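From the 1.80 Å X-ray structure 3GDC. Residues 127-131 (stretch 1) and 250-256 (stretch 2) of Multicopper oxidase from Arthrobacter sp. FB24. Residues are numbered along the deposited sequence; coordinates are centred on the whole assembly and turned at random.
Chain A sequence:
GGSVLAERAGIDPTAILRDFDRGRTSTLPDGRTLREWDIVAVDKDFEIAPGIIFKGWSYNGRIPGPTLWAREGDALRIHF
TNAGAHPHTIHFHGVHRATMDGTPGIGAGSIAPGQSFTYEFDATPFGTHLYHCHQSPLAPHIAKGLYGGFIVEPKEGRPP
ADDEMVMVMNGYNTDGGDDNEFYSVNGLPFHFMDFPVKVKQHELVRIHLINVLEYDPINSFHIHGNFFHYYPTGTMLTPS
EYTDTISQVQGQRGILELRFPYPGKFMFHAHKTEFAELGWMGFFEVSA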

# COMPACT_ATOMS: atom_id res chain seq x y z
N GLY A 127 -0.30 -21.23 -3.03
CA GLY A 127 -0.78 -19.87 -2.85
C GLY A 127 -1.70 -19.43 -3.96
O GLY A 127 -2.15 -20.23 -4.79
N THR A 128 -2.00 -18.14 -3.96
CA THR A 128 -2.89 -17.54 -4.94
C THR A 128 -2.02 -16.71 -5.86
O THR A 128 -1.36 -15.76 -5.41
CB THR A 128 -3.94 -16.69 -4.22
OG1 THR A 128 -4.74 -17.55 -3.40
CG2 THR A 128 -4.82 -15.93 -5.20
N HIS A 129 -1.99 -17.09 -7.14
CA HIS A 129 -1.10 -16.48 -8.10
C HIS A 129 -1.89 -16.01 -9.33
O HIS A 129 -3.13 -15.94 -9.29
CB HIS A 129 0.03 -17.45 -8.49
CG HIS A 129 0.69 -18.12 -7.32
ND1 HIS A 129 1.39 -17.42 -6.36
CD2 HIS A 129 0.77 -19.43 -6.97
CE1 HIS A 129 1.86 -18.26 -5.46
NE2 HIS A 129 1.50 -19.49 -5.80
N LEU A 130 -1.17 -15.67 -10.39
CA LEU A 130 -1.76 -15.12 -11.60
C LEU A 130 -0.81 -15.34 -12.76
O LEU A 130 0.34 -15.76 -12.57
CB LEU A 130 -2.08 -13.62 -11.43
CG LEU A 130 -0.94 -12.61 -11.26
CD1 LEU A 130 -1.35 -11.22 -11.83
CD2 LEU A 130 -0.48 -12.48 -9.84
N TYR A 131 -1.31 -15.09 -13.97
CA TYR A 131 -0.50 -15.12 -15.17
C TYR A 131 -0.96 -13.98 -16.07
O TYR A 131 -2.11 -13.50 -15.96
CB TYR A 131 -0.62 -16.49 -15.89
CG TYR A 131 -2.02 -16.82 -16.38
CD1 TYR A 131 -2.43 -16.43 -17.66
CD2 TYR A 131 -2.93 -17.49 -15.56
CE1 TYR A 131 -3.72 -16.72 -18.13
CE2 TYR A 131 -4.24 -17.78 -16.01
CZ TYR A 131 -4.61 -17.39 -17.29
OH TYR A 131 -5.88 -17.65 -17.75
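Stretch 2 (250-256) QGQRGIL

Stretch 2 approaches stretch 1 as a loop, Gln 250 to Gln 252, that passes into a strand at Arg 253 and runs on through Leu 256; stretch 1 is strand from Gly 127 to Tyr 131. The two strands run in roughly opposed directions, with 140° between their N-to-C axes and a closest approach of 6.5 Å. In register, the CA of Thr 128 lies 6.0 Å from the CA of Gly 254, and the CA of Leu 130 lies 7.8 Å from the CA of Gly 251. No backbone-to-backbone hydrogen bond joins the two stretches; both bonds across the contact are given by the side chain of Arg 253.

That side chain leaves the backbone toward stretch 1 (chi1 p, chi2 m), then extends through chi3 t, so that the guanidinium reaches the backbone of Thr 128 and the ring of His 129. Arg 253 NE donates to Thr 128 O at 2.8 Å, with an N-H...O angle of 153°, satisfying a strand carbonyl with a side-chain donor. Arg 253 NH2 donates to His 129 ND1 at 3.1 Å and a nearly straight 168°. The bond makes ND1 the acceptor, and NH2 lies at the edge of the imidazole, near its plane, where the nitrogen lone pair is directed. Arg 253 NH1 turns back to its own stretch, donating to the carbonyl O of Gly 251 at 2.8 Å and 149°. All three guanidinium nitrogens thus have acceptors, and NH1 and NH2 also bond elsewhere in the structure. His 129 NE2 is satisfied by a residue adjoining one of the stretches.

Van der Waals contacts accompany these hydrogen bonds. Leu 130, pointing toward stretch 2 (chi1 p, chi2 t), lays CD2 over one face of the guanidinium, leaving the edge free for hydrogen bonding; Leu 130 CD2 also lies 3.7 Å from Arg 253 CD and 3.7 Å from Gly 251 O. Thr 128 (chi1 m) brings CG2 to 4.0 Å from Arg 253 CG and 4.2 Å from Gly 254 O. Thr 128 OG1 lies 3.2 Å from Ile 255 CG1, a close packing contact, while the hydroxyl finds its hydrogen-bonding partner elsewhere in the structure.

Gly 251, at phi 98° and psi -21°, adopts a backbone conformation in which a CB would jam against the preceding carbonyl O. Gly 254 is almost fully extended, with phi -175° and psi -180°. Together the stretches bury 310 Å², Arg 253 and Thr 128 contributing most.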

# COMPACT_ATOMS: atom_id res chain seq x y z
N GLN A 250 -0.72 -3.53 -8.50
CA GLN A 250 -0.82 -4.51 -9.57
C GLN A 250 0.17 -5.65 -9.32
O GLN A 250 1.33 -5.40 -8.98
CB GLN A 250 -0.54 -3.87 -10.93
CG GLN A 250 -0.90 -4.79 -12.09
CD GLN A 250 -0.34 -4.32 -13.41
OE1 GLN A 250 0.86 -4.11 -13.55
NE2 GLN A 250 -1.22 -4.18 -14.40
N GLY A 251 -0.30 -6.89 -9.44
CA GLY A 251 0.56 -8.05 -9.18
C GLY A 251 0.35 -8.62 -7.79
O GLY A 251 0.69 -9.78 -7.56
N GLN A 252 -0.19 -7.82 -6.86
CA GLN A 252 -0.53 -8.34 -5.54
C GLN A 252 -1.88 -9.04 -5.55
O GLN A 252 -2.75 -8.73 -6.36
CB GLN A 252 -0.48 -7.26 -4.43
CG GLN A 252 0.93 -6.75 -4.11
CD GLN A 252 0.98 -5.78 -2.94
OE1 GLN A 252 1.80 -5.92 -2.02
NE2 GLN A 252 0.10 -4.79 -2.95
N ARG A 253 -2.04 -9.98 -4.63
CA ARG A 253 -3.21 -10.84 -4.58
C ARG A 253 -3.19 -11.55 -3.24
O ARG A 253 -2.17 -11.52 -2.54
CB ARG A 253 -3.26 -11.83 -5.76
CG ARG A 253 -2.22 -12.96 -5.75
CD ARG A 253 -0.86 -12.46 -6.19
NE ARG A 253 0.11 -13.56 -6.32
CZ ARG A 253 1.40 -13.40 -6.62
NH1 ARG A 253 1.90 -12.19 -6.84
NH2 ARG A 253 2.19 -14.47 -6.70
N GLY A 254 -4.31 -12.14 -2.86
CA GLY A 254 -4.39 -12.82 -1.57
C GLY A 254 -5.70 -13.54 -1.37
O GLY A 254 -6.56 -13.53 -2.26
N ILE A 255 -5.85 -14.17 -0.21
CA ILE A 255 -7.08 -14.85 0.13
C ILE A 255 -7.79 -14.09 1.23
O ILE A 255 -7.16 -13.67 2.21
CB ILE A 255 -6.81 -16.30 0.59
CG1 ILE A 255 -6.12 -17.08 -0.53
CG2 ILE A 255 -8.12 -16.97 1.02
CD1 ILE A 255 -5.65 -18.49 -0.13
N LEU A 256 -9.10 -13.90 1.06
CA LEU A 256 -9.95 -13.37 2.12
C LEU A 256 -10.84 -14.50 2.62
O LEU A 256 -11.39 -15.25 1.81
CB LEU A 256 -10.84 -12.22 1.66
CG LEU A 256 -10.63 -11.27 0.47
CD1 LEU A 256 -11.28 -9.93 0.78
CD2 LEU A 256 -9.19 -11.08 0.02